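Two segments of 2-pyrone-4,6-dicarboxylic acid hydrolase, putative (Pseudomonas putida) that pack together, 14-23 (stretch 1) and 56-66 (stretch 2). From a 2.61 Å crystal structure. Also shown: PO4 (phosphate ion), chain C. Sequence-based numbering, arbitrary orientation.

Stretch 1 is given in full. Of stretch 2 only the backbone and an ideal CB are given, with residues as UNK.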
ATOM      1  N   ALA A  14      -7.715 -12.005   9.496  1.00 15.56           N
ATOM      2  CA  ALA A  14      -7.241 -11.576   8.173  1.00 13.58           C
ATOM      3  C   ALA A  14      -6.769 -10.128   8.227  1.00 12.78           C
ATOM      4  O   ALA A  14      -7.323  -9.323   8.978  1.00 12.98           O
ATOM      5  CB  ALA A  14      -8.329 -11.742   7.124  1.00 13.85           C
ATOM      6  N   ILE A  15      -5.755  -9.801   7.419  1.00 12.17           N
ATOM      7  CA  ILE A  15      -5.171  -8.453   7.394  1.00 11.49           C
ATOM      8  C   ILE A  15      -5.280  -7.665   6.092  1.00 11.04           C
ATOM      9  O   ILE A  15      -4.795  -8.094   5.049  1.00 11.38           O
ATOM     10  CB  ILE A  15      -3.669  -8.474   7.740  1.00 11.18           C
ATOM     11  CG1 ILE A  15      -3.430  -9.181   9.084  1.00 11.44           C
ATOM     12  CG2 ILE A  15      -3.149  -7.043   7.789  1.00 10.02           C
ATOM     13  CD1 ILE A  15      -1.968  -9.563   9.336  1.00  7.63           C
ATOM     14  N   ASP A  16      -5.903  -6.491   6.182  1.00 10.46           N
ATOM     15  CA  ASP A  16      -6.072  -5.581   5.038  1.00  9.87           C
ATOM     16  C   ASP A  16      -4.868  -4.646   4.954  1.00  9.43           C
ATOM     17  O   ASP A  16      -4.668  -3.835   5.844  1.00  9.43           O
ATOM     18  CB  ASP A  16      -7.346  -4.724   5.213  1.00  7.33           C
ATOM     19  CG  ASP A  16      -7.416  -3.547   4.235  1.00  8.24           C
ATOM     20  OD1 ASP A  16      -8.356  -2.721   4.375  1.00  7.25           O
ATOM     21  OD2 ASP A  16      -6.545  -3.448   3.325  1.00  7.11           O
ATOM     22  N   SER A  17      -4.066  -4.744   3.902  1.00 11.00           N
ATOM     23  CA  SER A  17      -2.932  -3.833   3.780  1.00 13.45           C
ATOM     24  C   SER A  17      -3.382  -2.690   2.874  1.00 14.31           C
ATOM     25  O   SER A  17      -4.145  -2.900   1.945  1.00 16.51           O
ATOM     26  CB  SER A  17      -1.706  -4.544   3.188  1.00 12.90           C
ATOM     27  OG  SER A  17      -1.963  -5.036   1.889  1.00 11.56           O
ATOM     28  N   HIS A  18      -2.950  -1.475   3.164  1.00 15.39           N
ATOM     29  CA  HIS A  18      -3.332  -0.313   2.349  1.00 16.14           C
ATOM     30  C   HIS A  18      -4.788   0.162   2.508  1.00 14.66           C
ATOM     31  O   HIS A  18      -5.728  -0.478   2.055  1.00 13.62           O
ATOM     32  CB  HIS A  18      -3.056  -0.586   0.867  1.00 15.48           C
ATOM     33  CG  HIS A  18      -2.699   0.640   0.093  1.00 17.53           C
ATOM     34  ND1 HIS A  18      -3.619   1.617  -0.222  1.00 19.93           N
ATOM     35  CD2 HIS A  18      -1.518   1.056  -0.418  1.00 18.21           C
ATOM     36  CE1 HIS A  18      -3.020   2.580  -0.898  1.00 20.02           C
ATOM     37  NE2 HIS A  18      -1.744   2.264  -1.031  1.00 20.35           N
ATOM     38  N   ALA A  19      -4.950   1.316   3.140  1.00 13.75           N
ATOM     39  CA  ALA A  19      -6.259   1.915   3.368  1.00 12.91           C
ATOM     40  C   ALA A  19      -6.046   3.330   3.936  1.00 11.44           C
ATOM     41  O   ALA A  19      -5.009   3.608   4.531  1.00 11.24           O
ATOM     42  CB  ALA A  19      -7.058   1.056   4.342  1.00 10.17           C
ATOM     43  N   HIS A  20      -7.028   4.209   3.767  1.00  9.65           N
ATOM     44  CA  HIS A  20      -6.915   5.579   4.247  1.00 10.02           C
ATOM     45  C   HIS A  20      -8.059   5.981   5.175  1.00 11.04           C
ATOM     46  O   HIS A  20      -9.161   5.457   5.060  1.00 12.38           O
ATOM     47  CB  HIS A  20      -6.908   6.543   3.051  1.00  8.75           C
ATOM     48  CG  HIS A  20      -5.892   6.212   2.012  1.00  8.80           C
ATOM     49  ND1 HIS A  20      -4.536   6.283   2.258  1.00 10.60           N
ATOM     50  CD2 HIS A  20      -6.022   5.746   0.748  1.00  9.02           C
ATOM     51  CE1 HIS A  20      -3.879   5.863   1.194  1.00 10.21           C
ATOM     52  NE2 HIS A  20      -4.757   5.530   0.264  1.00  9.37           N
ATOM     53  N   VAL A  21      -7.788   6.907   6.091  1.00  9.72           N
ATOM     54  CA  VAL A  21      -8.815   7.429   6.983  1.00 10.72           C
ATOM     55  C   VAL A  21      -8.555   8.926   7.123  1.00 13.14           C
ATOM     56  O   VAL A  21      -7.409   9.365   7.084  1.00 12.49           O
ATOM     57  CB  VAL A  21      -8.830   6.732   8.410  1.00 10.91           C
ATOM     58  CG1 VAL A  21      -9.118   5.253   8.264  1.00  7.80           C
ATOM     59  CG2 VAL A  21      -7.512   6.969   9.169  1.00  8.72           C
ATOM     60  N   PHE A  22      -9.623   9.708   7.245  1.00 15.24           N
ATOM     61  CA  PHE A  22      -9.512  11.162   7.399  1.00 18.35           C
ATOM     62  C   PHE A  22     -10.892  11.714   7.693  1.00 20.36           C
ATOM     63  O   PHE A  22     -11.862  11.232   7.147  1.00 19.75           O
ATOM     64  CB  PHE A  22      -8.897  11.803   6.134  1.00 17.05           C
ATOM     65  CG  PHE A  22      -9.470  11.288   4.839  1.00 15.40           C
ATOM     66  CD1 PHE A  22     -10.642  11.821   4.314  1.00 14.58           C
ATOM     67  CD2 PHE A  22      -8.818  10.283   4.134  1.00 14.75           C
ATOM     68  CE1 PHE A  22     -11.152  11.368   3.106  1.00 13.98           C
ATOM     69  CE2 PHE A  22      -9.323   9.820   2.922  1.00 13.69           C
ATOM     70  CZ  PHE A  22     -10.495  10.370   2.408  1.00 14.28           C
ATOM     71  N   SER A  23     -10.973  12.709   8.573  1.00 26.28           N
ATOM     72  CA  SER A  23     -12.253  13.293   8.956  1.00 31.00           C
ATOM     73  C   SER A  23     -12.645  14.524   8.136  1.00 34.14           C
ATOM     74  O   SER A  23     -11.830  15.415   7.908  1.00 34.31           O
ATOM     75  CB  SER A  23     -12.229  13.654  10.441  1.00 31.27           C
ATOM     76  OG  SER A  23     -13.489  14.136  10.866  1.00 33.54           O
ATOM     77  N   UNK A  56      -7.512  -6.959  11.040  1.00 13.99           N
ATOM     78  CA  UNK A  56      -6.407  -6.034  11.207  1.00 14.61           C
ATOM     79  C   UNK A  56      -6.229  -5.294   9.899  1.00 16.47           C
ATOM     80  O   UNK A  56      -6.588  -5.813   8.834  1.00 19.14           O
ATOM     81  CB  UNK A  56      -5.122  -6.755  11.621  1.00 14.61           C
ATOM     82  N   UNK A  57      -5.682  -4.085   9.967  1.00 16.59           N
ATOM     83  CA  UNK A  57      -5.492  -3.302   8.759  1.00 14.83           C
ATOM     84  C   UNK A  57      -4.300  -2.374   8.854  1.00 14.69           C
ATOM     85  O   UNK A  57      -3.760  -2.161   9.935  1.00 14.42           O
ATOM     86  CB  UNK A  57      -6.754  -2.491   8.456  1.00 14.83           C
ATOM     87  N   UNK A  58      -3.896  -1.832   7.708  1.00 14.00           N
ATOM     88  CA  UNK A  58      -2.773  -0.919   7.597  1.00 10.60           C
ATOM     89  C   UNK A  58      -3.242   0.447   7.098  1.00 10.19           C
ATOM     90  O   UNK A  58      -3.735   0.578   5.973  1.00 10.90           O
ATOM     91  CB  UNK A  58      -1.707  -1.494   6.663  1.00 10.60           C
ATOM     92  N   UNK A  59      -3.097   1.470   7.931  1.00  7.65           N
ATOM     93  CA  UNK A  59      -3.497   2.819   7.538  1.00  6.28           C
ATOM     94  C   UNK A  59      -2.364   3.461   6.758  1.00  7.05           C
ATOM     95  O   UNK A  59      -1.274   3.631   7.262  1.00  7.34           O
ATOM     96  CB  UNK A  59      -3.865   3.666   8.758  1.00  6.28           C
ATOM     97  N   UNK A  60      -2.601   3.804   5.510  1.00  9.26           N
ATOM     98  CA  UNK A  60      -1.550   4.453   4.768  1.00  9.20           C
ATOM     99  C   UNK A  60      -1.881   5.932   4.756  1.00  9.70           C
ATOM    100  O   UNK A  60      -3.052   6.324   4.747  1.00  9.96           O
ATOM    101  CB  UNK A  60      -1.412   3.884   3.354  1.00  9.20           C
ATOM    102  N   UNK A  61      -0.848   6.755   4.807  1.00 11.29           N
ATOM    103  CA  UNK A  61      -1.044   8.196   4.790  1.00 12.57           C
ATOM    104  C   UNK A  61      -1.685   8.606   3.458  1.00 11.82           C
ATOM    105  O   UNK A  61      -1.209   8.223   2.384  1.00 12.29           O
ATOM    106  CB  UNK A  61       0.283   8.926   5.005  1.00 12.57           C
ATOM    107  N   UNK A  62      -2.792   9.363   3.513  1.00 10.85           N
ATOM    108  CA  UNK A  62      -3.455   9.797   2.280  1.00 12.27           C
ATOM    109  C   UNK A  62      -2.667  10.970   1.667  1.00 13.77           C
ATOM    110  O   UNK A  62      -2.295  11.903   2.376  1.00 14.20           O
ATOM    111  CB  UNK A  62      -4.905  10.201   2.556  1.00 12.27           C
ATOM    112  N   UNK A  63      -2.411  10.928   0.362  1.00 15.07           N
ATOM    113  CA  UNK A  63      -1.647  11.988  -0.306  1.00 16.72           C
ATOM    114  C   UNK A  63      -2.016  13.424   0.039  1.00 17.10           C
ATOM    115  O   UNK A  63      -1.138  14.230   0.353  1.00 18.26           O
ATOM    116  CB  UNK A  63      -1.793  11.815  -1.819  1.00 16.72           C
ATOM    117  N   UNK A  64      -3.301  13.760  -0.018  1.00 17.21           N
ATOM    118  CA  UNK A  64      -3.717  15.138   0.262  1.00 18.35           C
ATOM    119  C   UNK A  64      -3.393  15.680   1.657  1.00 17.84           C
ATOM    120  O   UNK A  64      -3.742  16.806   1.969  1.00 18.01           O
ATOM    121  CB  UNK A  64      -5.229  15.241   0.049  1.00 18.35           C
ATOM    122  N   UNK A  65      -2.734  14.879   2.487  1.00 17.65           N
ATOM    123  CA  UNK A  65      -2.391  15.297   3.835  1.00 17.44           C
ATOM    124  C   UNK A  65      -0.883  15.538   3.955  1.00 18.19           C
ATOM    125  O   UNK A  65      -0.405  16.116   4.935  1.00 18.94           O
ATOM    126  CB  UNK A  65      -2.849  14.248   4.850  1.00 17.44           C
ATOM    127  N   UNK A  66      -0.145  15.097   2.940  1.00 18.84           N
ATOM    128  CA  UNK A  66       1.291  15.274   2.922  1.00 19.95           C
ATOM    129  C   UNK A  66       1.980  14.689   4.131  1.00 21.49           C
ATOM    130  O   UNK A  66       1.716  13.554   4.508  1.00 23.07           O
ATOM    131  CB  UNK A  66       1.628  16.763   2.815  1.00 19.95           C
TER
HETATM  132  P   PO4 C 301      -4.085   5.474  -3.076  1.00 17.57           P
HETATM  133  O1  PO4 C 301      -3.161   5.819  -1.966  1.00 16.14           O
HETATM  134  O2  PO4 C 301      -3.827   6.360  -4.238  1.00 18.75           O
HETATM  135  O3  PO4 C 301      -3.866   4.066  -3.480  1.00 15.97           O
HETATM  136  O4  PO4 C 301      -5.484   5.657  -2.619  1.00 17.25           O

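Stretch 2 runs parallel to stretch 1, and much of the pairing is backbone work that leaves the sequence free. At position 56 the backbone N donates to Ala14 O (3.1 Å between N and O) and the carbonyl O accepts from Asp16 N (2.8 Å), whatever the side chain. The ideal CB lies on the same sheet face as Ile15, 3.9 Å from Ile15 CG1, so a beta-branched, aliphatic or aromatic residue would all serve. The deposited residue is His56; its CB packs 3.8 Å from Ile15 CG1, and both ring nitrogens bond elsewhere.

Position 57 shares the face of Asp16. Its CA comes within 3.1 Å of Asp16 O in a CA-H...O contact, and an ideal CB would lie 3.6 Å from that same oxygen. The phi/psi of -150/167 is ordinary for a strand, so a small residue such as alanine or serine looks as plausible as glycine. It is Gly57.

At 58 the backbone N donates to Asp16 O (2.8 Å from N to O). CA-to-CB points toward stretch 1, with the ideal CB 3.7 Å from His18 N and 3.9 Å from Ser17 CA. A compact aliphatic such as valine, isoleucine or alanine suits a site walled by backbone. Val58, chi1 t, sets CG2 3.8 Å from Ser17 CA.

Position 59 points sideways, its ideal CB 4.9 Å from Val21 CG2. Reaching Val21 calls for some length, and leucine, isoleucine or methionine could provide it. Leu59, in the m,t rotamer, swings its end nearer and brings CD2 to 3.6 Å from Val21 CG1.

Position 60 has two polar backbone tasks: its N donates to Ala19 O (2.6 Å between N and O), and its O accepts from His20 ND1 at 2.9 Å. That second bond commits the ND1 proton. The ideal CB lies 3.8 Å from His20 CE1 and within reach of the His18 ring, so a branched aliphatic fits. Val60 places CG2 over a face of the His18 imidazole, 4.2 Å from its centroid.

Position 61 points away, and stretch 1 sets no demand. Gln61 NE2 donates a hydrogen bond to the backbone O of position 66 (2.7 Å from NE2 to that O), spanning the 3-10 segment between them.

Position 62 points toward His20 and Phe22; phi of -78° admits proline, though valine or leucine could also pack here. Pro62 puts CB 3.9 Å from His20 ND1 and 4.2 Å from Phe22 CD2.

Position 63 opens a 3-10 segment and meets nothing of stretch 1, so many residues would do; it is Ser63.

At 64 the ideal CB touches nothing, but the Phe22 ring face lies within reach of a long side chain, aromatic or leucine-like. Phe64 turns its ring edge to that face, centroids 4.7 Å apart and planes at 87°, with CZ 3.3 Å from Phe22 CG.

Position 65 points toward stretch 1 from a distance that favours a long aliphatic; Leu65 CD1 reaches 4.4 Å from Phe22 CB.

Position 66, phi 56°, psi -131°, favours glycine by backbone alone: Gly66.

Stretch 2 56-66: HGVLVQPSFLG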
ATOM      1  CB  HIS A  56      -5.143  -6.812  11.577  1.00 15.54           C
ATOM      2  CG  HIS A  56      -5.171  -7.381  12.964  1.00 16.91           C
ATOM      3  ND1 HIS A  56      -4.790  -6.655  14.075  1.00 16.88           N
ATOM      4  CD2 HIS A  56      -5.570  -8.590  13.430  1.00 17.67           C
ATOM      5  CE1 HIS A  56      -4.950  -7.391  15.160  1.00 15.70           C
ATOM      6  NE2 HIS A  56      -5.421  -8.570  14.796  1.00 17.96           N
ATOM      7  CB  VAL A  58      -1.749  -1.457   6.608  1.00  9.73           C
ATOM      8  CG1 VAL A  58      -0.570  -0.511   6.522  1.00 10.82           C
ATOM      9  CG2 VAL A  58      -1.317  -2.842   7.037  1.00 10.63           C
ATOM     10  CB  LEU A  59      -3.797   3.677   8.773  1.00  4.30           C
ATOM     11  CG  LEU A  59      -4.921   3.230   9.718  1.00  1.64           C
ATOM     12  CD1 LEU A  59      -5.064   4.198  10.874  1.00  1.00           C
ATOM     13  CD2 LEU A  59      -6.230   3.130   8.926  1.00  1.00           C
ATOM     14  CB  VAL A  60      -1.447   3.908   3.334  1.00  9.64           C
ATOM     15  CG1 VAL A  60      -0.506   4.757   2.523  1.00  8.93           C
ATOM     16  CG2 VAL A  60      -0.945   2.464   3.368  1.00  8.80           C
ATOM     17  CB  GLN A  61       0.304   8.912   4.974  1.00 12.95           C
ATOM     18  CG  GLN A  61       0.247  10.415   4.768  1.00 13.45           C
ATOM     19  CD  GLN A  61      -0.551  11.123   5.838  1.00 15.94           C
ATOM     20  OE1 GLN A  61      -1.440  10.537   6.468  1.00 17.25           O
ATOM     21  NE2 GLN A  61      -0.248  12.402   6.043  1.00 17.48           N
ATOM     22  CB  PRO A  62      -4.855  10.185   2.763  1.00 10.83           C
ATOM     23  CG  PRO A  62      -4.621  10.649   4.158  1.00  9.23           C
ATOM     24  CD  PRO A  62      -3.583   9.714   4.709  1.00  9.55           C
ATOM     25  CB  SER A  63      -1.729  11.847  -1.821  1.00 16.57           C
ATOM     26  OG  SER A  63      -1.147  10.635  -2.249  1.00 21.19           O
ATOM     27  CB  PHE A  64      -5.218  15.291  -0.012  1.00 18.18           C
ATOM     28  CG  PHE A  64      -6.092  14.570   0.971  1.00 16.33           C
ATOM     29  CD1 PHE A  64      -6.442  15.167   2.175  1.00 16.66           C
ATOM     30  CD2 PHE A  64      -6.575  13.302   0.692  1.00 16.94           C
ATOM     31  CE1 PHE A  64      -7.259  14.517   3.088  1.00 14.75           C
ATOM     32  CE2 PHE A  64      -7.396  12.639   1.603  1.00 16.90           C
ATOM     33  CZ  PHE A  64      -7.739  13.251   2.800  1.00 14.89           C
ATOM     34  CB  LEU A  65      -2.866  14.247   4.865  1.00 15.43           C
ATOM     35  CG  LEU A  65      -4.379  14.187   5.114  1.00 16.25           C
ATOM     36  CD1 LEU A  65      -4.742  13.216   6.261  1.00 15.11           C
ATOM     37  CD2 LEU A  65      -4.862  15.579   5.471  1.00 16.65           C
TER
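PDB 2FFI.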